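Local coordinates for PUA domain-containing protein (Pyrococcus horikoshii, PDB 3D79), which is of unknown function but carries a PUA domain and probably binds RNA, at residues 133-137 and 138-142; 80-83 and 84-87; 170-173 and 174-177; 124-127 and 128-131; 98-101 and 102-105. All blocks are in the same frame, centred on the assembly; numbering follows the deposited sequence.

Interaction 1. Residues 133-137 and 138-142; sequences VVEEK and YGRPL
Glu135 OE1 takes the N-H of Arg140 at 2.9 Å, from above the carboxylate plane, and weakly the N-H of Tyr138. The other oxygen, OE2, accepts from Lys137 N at 3.0 Å. One carboxylate thus gathers three backbone N-H groups of the turn. CG of Glu135 lies between its own backbone N and carbonyl carbon (chi1 50°), and a second bend at chi2 folds the chain back over the loop. The same residue binds through its backbone: Glu135 N donates to Arg140 O at 3.1 Å. Leu142 N to Val133 O, 2.8 Å and nearly straight, continues the antiparallel ladder. Between these bonds Val134 and Pro141 form a non-hydrogen-bonded pair, with Val134 CG1 tight on Pro141 CA at 3.5 Å. Gly139 turns the chain with a positive phi. At the tip, the Lys137 chain runs alongside the Tyr138 ring. Its CG sits over the face, 4.1 Å from the ring centroid, and NZ makes an off-centre cation-pi contact. This beta hairpin joins strands 130-135 and 141-147 of the PUA domain. Strand 96-99 flanks it in the sheet, helix 104-108 touches Glu135 and Leu142, and helix 78-84 packs on Pro141 and Arg140.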
loop_
_atom_site.group_PDB
_atom_site.type_symbol
_atom_site.label_atom_id
_atom_site.label_comp_id
_atom_site.label_asym_id
_atom_site.label_seq_id
_atom_site.Cartn_x
_atom_site.Cartn_y
_atom_site.Cartn_z
ATOM N N VAL A 133 4.456 -1.764 3.651
ATOM C CA VAL A 133 5.465 -2.419 4.468
ATOM C C VAL A 133 6.188 -3.432 3.593
ATOM O O VAL A 133 5.548 -4.256 2.950
ATOM C CB VAL A 133 4.824 -3.141 5.675
ATOM C CG1 VAL A 133 5.901 -3.737 6.583
ATOM C CG2 VAL A 133 3.922 -2.181 6.462
ATOM N N VAL A 134 7.518 -3.355 3.567
ATOM C CA VAL A 134 8.329 -4.300 2.786
ATOM C C VAL A 134 9.447 -4.866 3.643
ATOM O O VAL A 134 9.953 -4.175 4.525
ATOM C CB VAL A 134 8.950 -3.646 1.519
ATOM C CG1 VAL A 134 7.899 -3.507 0.430
ATOM C CG2 VAL A 134 9.600 -2.303 1.855
ATOM N N GLU A 135 9.838 -6.107 3.370
ATOM C CA GLU A 135 10.958 -6.721 4.083
ATOM C C GLU A 135 12.272 -6.429 3.365
ATOM O O GLU A 135 12.303 -6.319 2.140
ATOM C CB GLU A 135 10.744 -8.225 4.314
ATOM C CG GLU A 135 10.337 -9.052 3.096
ATOM C CD GLU A 135 11.503 -9.403 2.175
ATOM O OE1 GLU A 135 11.281 -9.492 0.952
ATOM O OE2 GLU A 135 12.639 -9.579 2.671
ATOM N N GLU A 136 13.347 -6.305 4.137
ATOM C CA GLU A 136 14.588 -5.713 3.632
ATOM C C GLU A 136 15.400 -6.558 2.632
ATOM O O GLU A 136 16.300 -6.032 1.976
ATOM C CB GLU A 136 15.464 -5.209 4.789
ATOM C CG GLU A 136 16.042 -6.288 5.696
ATOM C CD GLU A 136 16.947 -5.722 6.793
ATOM O OE1 GLU A 136 17.616 -4.691 6.568
ATOM O OE2 GLU A 136 16.990 -6.309 7.892
ATOM N N LYS A 137 15.082 -7.841 2.487
ATOM C CA LYS A 137 15.855 -8.690 1.570
ATOM C C LYS A 137 15.406 -8.593 0.104
ATOM O O LYS A 137 16.102 -7.977 -0.711
ATOM C CB LYS A 137 15.923 -10.137 2.058
ATOM C CG LYS A 137 16.741 -11.048 1.152
ATOM C CD LYS A 137 17.119 -12.352 1.836
ATOM C CE LYS A 137 17.760 -13.328 0.851
ATOM N NZ LYS A 137 18.838 -12.715 0.012
ATOM N N TYR A 138 14.263 -9.190 -0.230
ATOM C CA TYR A 138 13.752 -9.154 -1.605
ATOM C C TYR A 138 12.891 -7.930 -1.864
ATOM O O TYR A 138 12.422 -7.714 -2.989
ATOM C CB TYR A 138 12.954 -10.421 -1.932
ATOM C CG TYR A 138 13.743 -11.700 -1.802
ATOM C CD1 TYR A 138 14.487 -12.197 -2.876
ATOM C CD2 TYR A 138 13.746 -12.416 -0.607
ATOM C CE1 TYR A 138 15.215 -13.375 -2.757
ATOM C CE2 TYR A 138 14.467 -13.592 -0.478
ATOM C CZ TYR A 138 15.199 -14.066 -1.554
ATOM O OH TYR A 138 15.911 -15.234 -1.421
ATOM N N GLY A 139 12.673 -7.129 -0.823
ATOM C CA GLY A 139 11.799 -5.977 -0.940
ATOM C C GLY A 139 10.405 -6.402 -1.345
ATOM O O GLY A 139 9.726 -5.689 -2.087
ATOM N N ARG A 140 9.986 -7.576 -0.868
ATOM C CA ARG A 140 8.626 -8.049 -1.087
ATOM C C ARG A 140 7.703 -7.308 -0.131
ATOM O O ARG A 140 8.020 -7.173 1.049
ATOM C CB ARG A 140 8.491 -9.557 -0.838
ATOM C CG ARG A 140 9.233 -10.458 -1.817
ATOM C CD ARG A 140 8.945 -10.084 -3.264
ATOM N NE ARG A 140 9.235 -11.196 -4.169
ATOM C CZ ARG A 140 9.190 -11.123 -5.497
ATOM N NH1 ARG A 140 8.878 -9.982 -6.097
ATOM N NH2 ARG A 140 9.463 -12.200 -6.228
ATOM N N PRO A 141 6.566 -6.815 -0.644
ATOM C CA PRO A 141 5.626 -6.136 0.246
ATOM C C PRO A 141 4.838 -7.134 1.083
ATOM O O PRO A 141 4.469 -8.210 0.597
ATOM C CB PRO A 141 4.710 -5.398 -0.725
ATOM C CG PRO A 141 4.682 -6.288 -1.931
ATOM C CD PRO A 141 6.086 -6.831 -2.040
ATOM N N LEU A 142 4.602 -6.773 2.342
ATOM C CA LEU A 142 3.915 -7.644 3.283
ATOM C C LEU A 142 2.523 -7.114 3.590
ATOM O O LEU A 142 1.608 -7.882 3.892
ATOM C CB LEU A 142 4.687 -7.715 4.604
ATOM C CG LEU A 142 6.188 -7.994 4.575
ATOM C CD1 LEU A 142 6.745 -7.902 5.980
ATOM C CD2 LEU A 142 6.464 -9.364 3.965
#

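Interaction 2. Residues 80-83 and 84-87; sequences ALYN and LSDE
Leu84 N donates to Ala80 O at 3.1 Å, and Ser85 N to Leu81 O at 2.9 Å. These are i to i+4 bonds of an alpha helix. Beyond them the spacing shortens. Asp86 N reaches Asn83 O at 3.2 Å, from well above the carbonyl plane. Ser85 N also makes a weak bond to Tyr82 O. The chain is leaving the helix here, and the last turn is drawn in by bonds three residues apart.

The side chain of Ser85 adds to this. Its OG donates to Tyr82 O at 2.6 Å, so this carbonyl is gripped twice. A chi1 of 77° turns OG back along the helix to reach it. Such a serine bond to the backbone one turn earlier is common in helices. Here it lies at the C-terminal end of helix 78-84, where the chain enters the loop that leads to strand 96-99 of the PUA domain.

Leu84 lies against the backbone of the preceding turn, with its CG 3.5 Å from Ala80 O. Farther out, its side chain touches Met40 and Trp93. On the solvent side a water bridges Asn83 OD1 and Asp86 OD2, giving a proton to each, at 2.8 Å and 2.9 Å. Asp86 OD1 has a different partner, a salt bridge to Arg140, whose guanidinium group also donates to Ser85 OG. Leu81 packs on Ile144.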
loop_
_atom_site.group_PDB
_atom_site.type_symbol
_atom_site.label_atom_id
_atom_site.label_comp_id
_atom_site.label_asym_id
_atom_site.label_seq_id
_atom_site.Cartn_x
_atom_site.Cartn_y
_atom_site.Cartn_z
ATOM N N ALA A 80 -0.630 -5.726 -6.102
ATOM C CA ALA A 80 -0.135 -4.707 -7.032
ATOM C C ALA A 80 1.318 -4.334 -6.724
ATOM O O ALA A 80 2.159 -4.242 -7.630
ATOM C CB ALA A 80 -1.021 -3.474 -6.995
ATOM N N LEU A 81 1.608 -4.130 -5.440
ATOM C CA LEU A 81 2.964 -3.829 -5.002
ATOM C C LEU A 81 3.898 -5.024 -5.198
ATOM O O LEU A 81 5.088 -4.846 -5.483
ATOM C CB LEU A 81 2.962 -3.378 -3.537
ATOM C CG LEU A 81 2.258 -2.036 -3.283
ATOM C CD1 LEU A 81 2.085 -1.804 -1.786
ATOM C CD2 LEU A 81 2.997 -0.862 -3.922
ATOM N N TYR A 82 3.357 -6.232 -5.035
ATOM C CA TYR A 82 4.144 -7.454 -5.216
ATOM C C TYR A 82 4.644 -7.550 -6.651
ATOM O O TYR A 82 5.832 -7.804 -6.895
ATOM C CB TYR A 82 3.336 -8.701 -4.846
ATOM C CG TYR A 82 4.172 -9.961 -4.904
ATOM C CD1 TYR A 82 4.885 -10.395 -3.789
ATOM C CD2 TYR A 82 4.274 -10.697 -6.087
ATOM C CE1 TYR A 82 5.674 -11.548 -3.843
ATOM C CE2 TYR A 82 5.059 -11.849 -6.151
ATOM C CZ TYR A 82 5.750 -12.263 -5.026
ATOM O OH TYR A 82 6.526 -13.402 -5.090
ATOM N N ASN A 83 3.738 -7.338 -7.598
ATOM C CA ASN A 83 4.115 -7.331 -9.009
ATOM C C ASN A 83 5.114 -6.228 -9.341
ATOM O O ASN A 83 6.063 -6.449 -10.097
ATOM C CB ASN A 83 2.867 -7.280 -9.896
ATOM C CG ASN A 83 2.093 -8.581 -9.863
ATOM O OD1 ASN A 83 2.673 -9.653 -9.671
ATOM N ND2 ASN A 83 0.780 -8.498 -10.042
ATOM N N LEU A 84 4.927 -5.058 -8.740
ATOM C CA LEU A 84 5.873 -3.953 -8.896
ATOM C C LEU A 84 7.256 -4.260 -8.326
ATOM O O LEU A 84 8.262 -3.762 -8.843
ATOM C CB LEU A 84 5.318 -2.666 -8.289
ATOM C CG LEU A 84 4.327 -1.926 -9.192
ATOM C CD1 LEU A 84 3.432 -0.964 -8.411
ATOM C CD2 LEU A 84 5.070 -1.188 -10.308
ATOM N N SER A 85 7.301 -5.080 -7.272
ATOM C CA SER A 85 8.571 -5.463 -6.627
ATOM C C SER A 85 9.436 -6.381 -7.506
ATOM O O SER A 85 10.608 -6.627 -7.192
ATOM C CB SER A 85 8.334 -6.088 -5.245
ATOM O OG SER A 85 7.876 -7.422 -5.341
ATOM N N ASP A 86 8.856 -6.888 -8.595
ATOM C CA ASP A 86 9.620 -7.603 -9.624
ATOM C C ASP A 86 10.156 -6.665 -10.709
ATOM O O ASP A 86 10.906 -7.096 -11.599
ATOM C CB ASP A 86 8.772 -8.704 -10.265
ATOM C CG ASP A 86 8.723 -9.966 -9.427
ATOM O OD1 ASP A 86 9.663 -10.214 -8.648
ATOM O OD2 ASP A 86 7.737 -10.717 -9.550
ATOM N N GLU A 87 9.759 -5.397 -10.649
ATOM C CA GLU A 87 10.196 -4.394 -11.629
ATOM C C GLU A 87 11.155 -3.386 -11.009
ATOM O O GLU A 87 12.123 -2.959 -11.649
ATOM C CB GLU A 87 8.985 -3.650 -12.202
ATOM C CG GLU A 87 7.932 -4.577 -12.811
ATOM C CD GLU A 87 6.732 -3.846 -13.381
ATOM O OE1 GLU A 87 6.742 -2.600 -13.436
ATOM O OE2 GLU A 87 5.766 -4.529 -13.781
HETATM O O HOH W 1 5.173 -10.366 -10.830
#

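Interaction 3. Residues 170-173 and 174-177; sequences RDKI and WEVT
Asp171 OD1 accepts the N-H of Trp174 at 2.8 Å, nearly straight at 172°, with the donor close to the line of its C-O bond. The Asp171 side chain bends back at chi1 (76°), and the carboxylate folds over the first turn. OD2 is held by His168 N. Other hydrogen bonds follow the helix. Glu175 N donates to Asp171 O at 3.0 Å. Val176 N makes weak bonds to the carbonyls of Lys172 and Ile173. Thr177 OG1 donates to Ile173 O at 2.7 Å, from above the carbonyl plane.

One salt bridge crosses the contact. Lys172 NZ meets Glu175 OE1 at 2.8 Å, on the syn side but out of the carboxylate plane. A water on the other oxygen, OE2, links it to Arg170 O.

The packing is led by Trp174. One face of its ring lies over the backbone N of Arg170, which is 3.3 Å from CG. With CG opposite the backbone N (chi1 175°), the ring is laid back against the residues before the helix. The indole also touches Val78 and Ile79. A serine here would keep the capped N-H but would probably leave the Arg170 backbone and those two side chains without their cover. Ile173 packs against Phe52, Ile58, Ile68 and Leu77.

Asp171 is thus the N-cap of helix 172-177. This short C-terminal helix follows strand 167-168 and packs on helix 78-84 and on strands 56-61 and 64-70 of the N-terminal sheet.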
loop_
_atom_site.group_PDB
_atom_site.type_symbol
_atom_site.label_atom_id
_atom_site.label_comp_id
_atom_site.label_asym_id
_atom_site.label_seq_id
_atom_site.Cartn_x
_atom_site.Cartn_y
_atom_site.Cartn_z
ATOM N N ARG A 170 -1.610 -12.816 2.491
ATOM C CA ARG A 170 -2.247 -13.967 3.165
ATOM C C ARG A 170 -3.621 -13.687 3.794
ATOM O O ARG A 170 -4.261 -14.617 4.293
ATOM C CB ARG A 170 -1.331 -14.608 4.217
ATOM C CG ARG A 170 0.010 -15.101 3.707
ATOM C CD ARG A 170 0.723 -15.830 4.825
ATOM N NE ARG A 170 2.099 -16.170 4.486
ATOM C CZ ARG A 170 2.958 -16.733 5.330
ATOM N NH1 ARG A 170 2.589 -17.021 6.573
ATOM N NH2 ARG A 170 4.194 -17.004 4.931
ATOM N N ASP A 171 -4.077 -12.433 3.792
ATOM C CA ASP A 171 -5.421 -12.137 4.304
ATOM C C ASP A 171 -6.503 -12.444 3.256
ATOM O O ASP A 171 -6.198 -12.949 2.172
ATOM C CB ASP A 171 -5.529 -10.713 4.899
ATOM C CG ASP A 171 -5.602 -9.612 3.842
ATOM O OD1 ASP A 171 -5.692 -9.902 2.633
ATOM O OD2 ASP A 171 -5.580 -8.428 4.239
ATOM N N LYS A 172 -7.759 -12.158 3.583
ATOM C CA LYS A 172 -8.860 -12.509 2.695
ATOM C C LYS A 172 -8.903 -11.668 1.417
ATOM O O LYS A 172 -9.293 -12.164 0.359
ATOM C CB LYS A 172 -10.194 -12.466 3.443
ATOM C CG LYS A 172 -10.436 -13.692 4.320
ATOM C CD LYS A 172 -10.584 -14.960 3.475
ATOM C CE LYS A 172 -10.574 -16.220 4.330
ATOM N NZ LYS A 172 -10.470 -17.458 3.501
ATOM N N ILE A 173 -8.488 -10.405 1.516
ATOM C CA ILE A 173 -8.353 -9.547 0.331
ATOM C C ILE A 173 -7.290 -10.118 -0.621
ATOM O O ILE A 173 -7.503 -10.195 -1.838
ATOM C CB ILE A 173 -8.022 -8.089 0.717
ATOM C CG1 ILE A 173 -9.187 -7.471 1.504
ATOM C CG2 ILE A 173 -7.715 -7.253 -0.529
ATOM C CD1 ILE A 173 -8.891 -6.130 2.184
ATOM N N TRP A 174 -6.161 -10.533 -0.052
ATOM C CA TRP A 174 -5.095 -11.195 -0.804
ATOM C C TRP A 174 -5.619 -12.430 -1.533
ATOM O O TRP A 174 -5.344 -12.616 -2.715
ATOM C CB TRP A 174 -3.944 -11.569 0.136
ATOM C CG TRP A 174 -2.839 -12.366 -0.504
ATOM C CD1 TRP A 174 -2.699 -13.729 -0.496
ATOM C CD2 TRP A 174 -1.709 -11.852 -1.225
ATOM N NE1 TRP A 174 -1.561 -14.093 -1.172
ATOM C CE2 TRP A 174 -0.931 -12.963 -1.626
ATOM C CE3 TRP A 174 -1.278 -10.563 -1.573
ATOM C CZ2 TRP A 174 0.251 -12.825 -2.362
ATOM C CZ3 TRP A 174 -0.099 -10.430 -2.308
ATOM C CH2 TRP A 174 0.650 -11.554 -2.690
ATOM N N GLU A 175 -6.393 -13.257 -0.833
ATOM C CA GLU A 175 -6.917 -14.493 -1.424
ATOM C C GLU A 175 -7.677 -14.237 -2.721
ATOM O O GLU A 175 -7.518 -14.979 -3.697
ATOM C CB GLU A 175 -7.805 -15.247 -0.427
ATOM C CG GLU A 175 -7.031 -15.882 0.723
ATOM C CD GLU A 175 -7.864 -16.846 1.553
ATOM O OE1 GLU A 175 -8.996 -17.186 1.145
ATOM O OE2 GLU A 175 -7.374 -17.267 2.621
ATOM N N VAL A 176 -8.481 -13.174 -2.738
ATOM C CA VAL A 176 -9.345 -12.878 -3.886
ATOM C C VAL A 176 -8.734 -11.937 -4.933
ATOM O O VAL A 176 -9.330 -11.726 -5.988
ATOM C CB VAL A 176 -10.749 -12.350 -3.452
ATOM C CG1 VAL A 176 -11.438 -13.348 -2.522
ATOM C CG2 VAL A 176 -10.659 -10.968 -2.809
ATOM N N THR A 177 -7.560 -11.378 -4.643
ATOM C CA THR A 177 -6.900 -10.444 -5.572
ATOM C C THR A 177 -5.576 -10.953 -6.162
ATOM O O THR A 177 -5.127 -10.454 -7.205
ATOM C CB THR A 177 -6.639 -9.076 -4.913
ATOM O OG1 THR A 177 -5.870 -9.262 -3.719
ATOM C CG2 THR A 177 -7.956 -8.362 -4.587
HETATM O O HOH W 2 -4.142 -16.943 3.033
#

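Interaction 4. Residues 124-127 and 128-131; sequences GIKE and GDFV
Gly128 and Glu127 are the two central residues of a type II beta turn that runs from Lys126 to Asp129. Gly128 has a positive phi of 97°. A CB in its place would clash with the carbonyl oxygen of Glu127, so a side chain does not fit at this position of the turn.

Asp129 closes the turn. Its N donates to Lys126 O at 3.0 Å. Its side chain then reaches back to the same residue, and OD2 takes the N-H of Lys126 at 2.8 Å. That bond is nearly straight at 172°, but it comes from well above the carboxylate plane. CG sits opposite the carbonyl carbon (chi1 -78°), which sets the carboxylate over the Lys126 backbone. Lys126 is therefore gripped at both its N-H and its carbonyl. The turn leads from the loop after strand 118-121 into strand 130-135 of the PUA domain.

Three waters bind the carboxylate. One gives protons to Asp129 OD2, at 2.6 Å, and to Gly124 O, and accepts from Lys126 NZ. A second joins OD1 to NZ, weakly on the lysine side. A third gives protons to Asp129 OD1 and to Glu127 O, the latter 2.7 Å from the water. Lys126 NZ is 5.0 Å from Asp129 OD2, so the opposite charges are bridged by water rather than in contact. With an alanine at Asp129, the Lys126 N-H would probably lose its acceptor, and the three waters the carboxylate that holds them.

Phe130 turns away and meets the ring of Phe75. Val131 points back, and its CG1 packs on Ile125 CD1 at 3.7 Å, with the two side chains crossing at about a right angle. Ala147 and Val97 touch both.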
loop_
_atom_site.group_PDB
_atom_site.type_symbol
_atom_site.label_atom_id
_atom_site.label_comp_id
_atom_site.label_asym_id
_atom_site.label_seq_id
_atom_site.Cartn_x
_atom_site.Cartn_y
_atom_site.Cartn_z
ATOM N N GLY A 124 9.497 11.224 4.270
ATOM C CA GLY A 124 8.358 12.023 3.826
ATOM C C GLY A 124 7.044 11.644 4.490
ATOM O O GLY A 124 6.080 12.411 4.445
ATOM N N ILE A 125 7.008 10.462 5.106
ATOM C CA ILE A 125 5.818 9.946 5.788
ATOM C C ILE A 125 5.434 10.808 6.996
ATOM O O ILE A 125 6.280 11.131 7.835
ATOM C CB ILE A 125 6.024 8.468 6.266
ATOM C CG1 ILE A 125 6.094 7.504 5.081
ATOM C CG2 ILE A 125 4.906 8.030 7.211
ATOM C CD1 ILE A 125 6.732 6.160 5.422
ATOM N N LYS A 126 4.158 11.179 7.065
ATOM C CA LYS A 126 3.591 11.843 8.242
ATOM C C LYS A 126 2.571 10.932 8.902
ATOM O O LYS A 126 1.987 10.072 8.241
ATOM C CB LYS A 126 2.893 13.143 7.845
ATOM C CG LYS A 126 3.831 14.243 7.368
ATOM C CD LYS A 126 3.123 15.598 7.350
ATOM C CE LYS A 126 2.139 15.728 6.196
ATOM N NZ LYS A 126 2.829 15.897 4.885
ATOM N N GLU A 127 2.346 11.123 10.203
ATOM C CA GLU A 127 1.278 10.407 10.907
ATOM C C GLU A 127 -0.012 10.536 10.114
ATOM O O GLU A 127 -0.351 11.629 9.658
ATOM C CB GLU A 127 1.063 10.976 12.313
ATOM C CG GLU A 127 2.204 10.733 13.279
ATOM C CD GLU A 127 1.863 11.123 14.713
ATOM O OE1 GLU A 127 0.663 11.290 15.027
ATOM O OE2 GLU A 127 2.800 11.246 15.532
ATOM N N GLY A 128 -0.710 9.418 9.932
ATOM C CA GLY A 128 -1.979 9.405 9.209
ATOM C C GLY A 128 -1.864 8.997 7.753
ATOM O O GLY A 128 -2.865 8.629 7.135
ATOM N N ASP A 129 -0.645 9.069 7.212
ATOM C CA ASP A 129 -0.373 8.699 5.814
ATOM C C ASP A 129 -0.565 7.210 5.587
ATOM O O ASP A 129 -0.214 6.395 6.449
ATOM C CB ASP A 129 1.069 9.059 5.422
ATOM C CG ASP A 129 1.270 10.542 5.120
ATOM O OD1 ASP A 129 0.294 11.326 5.141
ATOM O OD2 ASP A 129 2.427 10.922 4.842
ATOM N N PHE A 130 -1.105 6.854 4.420
ATOM C CA PHE A 130 -1.082 5.477 3.942
ATOM C C PHE A 130 0.367 5.106 3.660
ATOM O O PHE A 130 1.110 5.892 3.070
ATOM C CB PHE A 130 -1.840 5.345 2.623
ATOM C CG PHE A 130 -3.314 5.127 2.765
ATOM C CD1 PHE A 130 -3.824 4.204 3.675
ATOM C CD2 PHE A 130 -4.197 5.821 1.947
ATOM C CE1 PHE A 130 -5.199 3.996 3.785
ATOM C CE2 PHE A 130 -5.567 5.622 2.046
ATOM C CZ PHE A 130 -6.071 4.703 2.967
ATOM N N VAL A 131 0.761 3.906 4.072
ATOM C CA VAL A 131 2.122 3.419 3.834
ATOM C C VAL A 131 2.073 1.963 3.382
ATOM O O VAL A 131 1.067 1.283 3.575
ATOM C CB VAL A 131 3.019 3.537 5.101
ATOM C CG1 VAL A 131 3.249 5.013 5.480
ATOM C CG2 VAL A 131 2.448 2.733 6.276
HETATM O O HOH W 3 3.375 13.050 3.731
HETATM O O HOH W 4 0.361 13.935 4.257
HETATM O O HOH W 5 -1.290 12.492 7.257
#

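Interaction 5. Residues 98-101 and 102-105; sequences VVDE and GAVP
Asp100 O accepts the N-H of Ala103 at 3.2 Å, where the chain passes from strand 96-99 into helix 104-108 of the PUA domain. This is a tight strand-to-helix connection at the protein surface. Its hydrogen bonds each span three residues. The bond to Asp100 O comes from above the carbonyl plane, 57° out of it. Val104 N donates to Glu101 O at 3.3 Å, also from above. Asp100 adds a weak side-chain bond: OD1 lies 3.2 Å from Ala103 N, so this one N-H is shared between the carbonyl and the carboxylate of the same residue. At chi1 60° the Asp100 carboxylate is swung over the start of the turn.

Apolar contacts are few. Val99 CB rests on Ala103 CB at 3.8 Å, joining the last strand residue to the turn. Val99 also packs on Val133 and Leu142, so the inner side of this connection faces the neighbouring hairpin.

The remaining contacts are of side chains with carbonyls. Val104 CG2 lies 3.6 Å from both Asp100 O and Glu101 O. The proline ring of the helix comes in beside the second of these, with Pro105 CD 3.5 Å from Glu101 O.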
loop_
_atom_site.group_PDB
_atom_site.type_symbol
_atom_site.label_atom_id
_atom_site.label_comp_id
_atom_site.label_asym_id
_atom_site.label_seq_id
_atom_site.Cartn_x
_atom_site.Cartn_y
_atom_site.Cartn_z
ATOM N N VAL A 98 10.299 -0.232 5.871
ATOM C CA VAL A 98 11.115 -1.429 5.650
ATOM C C VAL A 98 11.381 -2.129 6.977
ATOM O O VAL A 98 11.856 -1.494 7.919
ATOM C CB VAL A 98 12.459 -1.086 4.965
ATOM C CG1 VAL A 98 13.139 -2.359 4.498
ATOM C CG2 VAL A 98 12.215 -0.149 3.780
ATOM N N VAL A 99 11.071 -3.423 7.032
ATOM C CA VAL A 99 11.225 -4.219 8.261
ATOM C C VAL A 99 12.279 -5.323 8.141
ATOM O O VAL A 99 12.591 -5.792 7.035
ATOM C CB VAL A 99 9.873 -4.837 8.750
ATOM C CG1 VAL A 99 8.853 -3.747 9.047
ATOM C CG2 VAL A 99 9.325 -5.855 7.764
ATOM N N ASP A 100 12.819 -5.727 9.290
ATOM C CA ASP A 100 13.776 -6.833 9.350
ATOM C C ASP A 100 13.084 -8.194 9.246
ATOM O O ASP A 100 11.856 -8.275 9.310
ATOM C CB ASP A 100 14.720 -6.736 10.573
ATOM C CG ASP A 100 13.996 -6.744 11.933
ATOM O OD1 ASP A 100 12.867 -7.262 12.069
ATOM O OD2 ASP A 100 14.609 -6.246 12.903
ATOM N N GLU A 101 13.872 -9.256 9.081
ATOM C CA GLU A 101 13.309 -10.596 8.859
ATOM C C GLU A 101 12.510 -11.119 10.055
ATOM O O GLU A 101 11.557 -11.880 9.878
ATOM C CB GLU A 101 14.395 -11.598 8.439
ATOM C CG GLU A 101 15.528 -11.772 9.443
ATOM C CD GLU A 101 16.626 -12.690 8.929
ATOM O OE1 GLU A 101 17.811 -12.405 9.210
ATOM O OE2 GLU A 101 16.311 -13.683 8.235
ATOM N N GLY A 102 12.890 -10.692 11.258
ATOM C CA GLY A 102 12.194 -11.069 12.490
ATOM C C GLY A 102 10.769 -10.554 12.581
ATOM O O GLY A 102 9.922 -11.168 13.228
ATOM N N ALA A 103 10.508 -9.421 11.931
ATOM C CA ALA A 103 9.177 -8.813 11.916
ATOM C C ALA A 103 8.192 -9.506 10.969
ATOM O O ALA A 103 6.973 -9.401 11.140
ATOM C CB ALA A 103 9.286 -7.345 11.566
ATOM N N VAL A 104 8.722 -10.211 9.975
ATOM C CA VAL A 104 7.919 -10.740 8.864
ATOM C C VAL A 104 6.784 -11.697 9.271
ATOM O O VAL A 104 5.617 -11.450 8.930
ATOM C CB VAL A 104 8.825 -11.375 7.760
ATOM C CG1 VAL A 104 7.992 -12.032 6.657
ATOM C CG2 VAL A 104 9.743 -10.321 7.172
ATOM N N PRO A 105 7.110 -12.782 10.003
ATOM C CA PRO A 105 6.045 -13.746 10.300
ATOM C C PRO A 105 4.905 -13.151 11.134
ATOM O O PRO A 105 3.748 -13.526 10.943
ATOM C CB PRO A 105 6.774 -14.865 11.056
ATOM C CG PRO A 105 8.034 -14.271 11.535
ATOM C CD PRO A 105 8.406 -13.192 10.577
#

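The hairpin of interaction 1 touches two of the other contacts. Toward interaction 2, Arg140 NH1 forms a salt bridge with Asp86 OD1 at 2.7 Å and a probable hydrogen bond with Ser85 OG at 2.9 Å, tying the PUA domain to the end of helix 78-84. Toward interaction 5, centres 8 Å apart, Val134 O probably accepts from Val99 N at 2.8 Å, where strands 130-135 and 96-99 run side by side. Interaction 4 lies at the other end of strand 130-135, about 18 Å from interaction 1 between centres. Interaction 3 touches none of the others; its nearest atoms are about 4 Å from interaction 2.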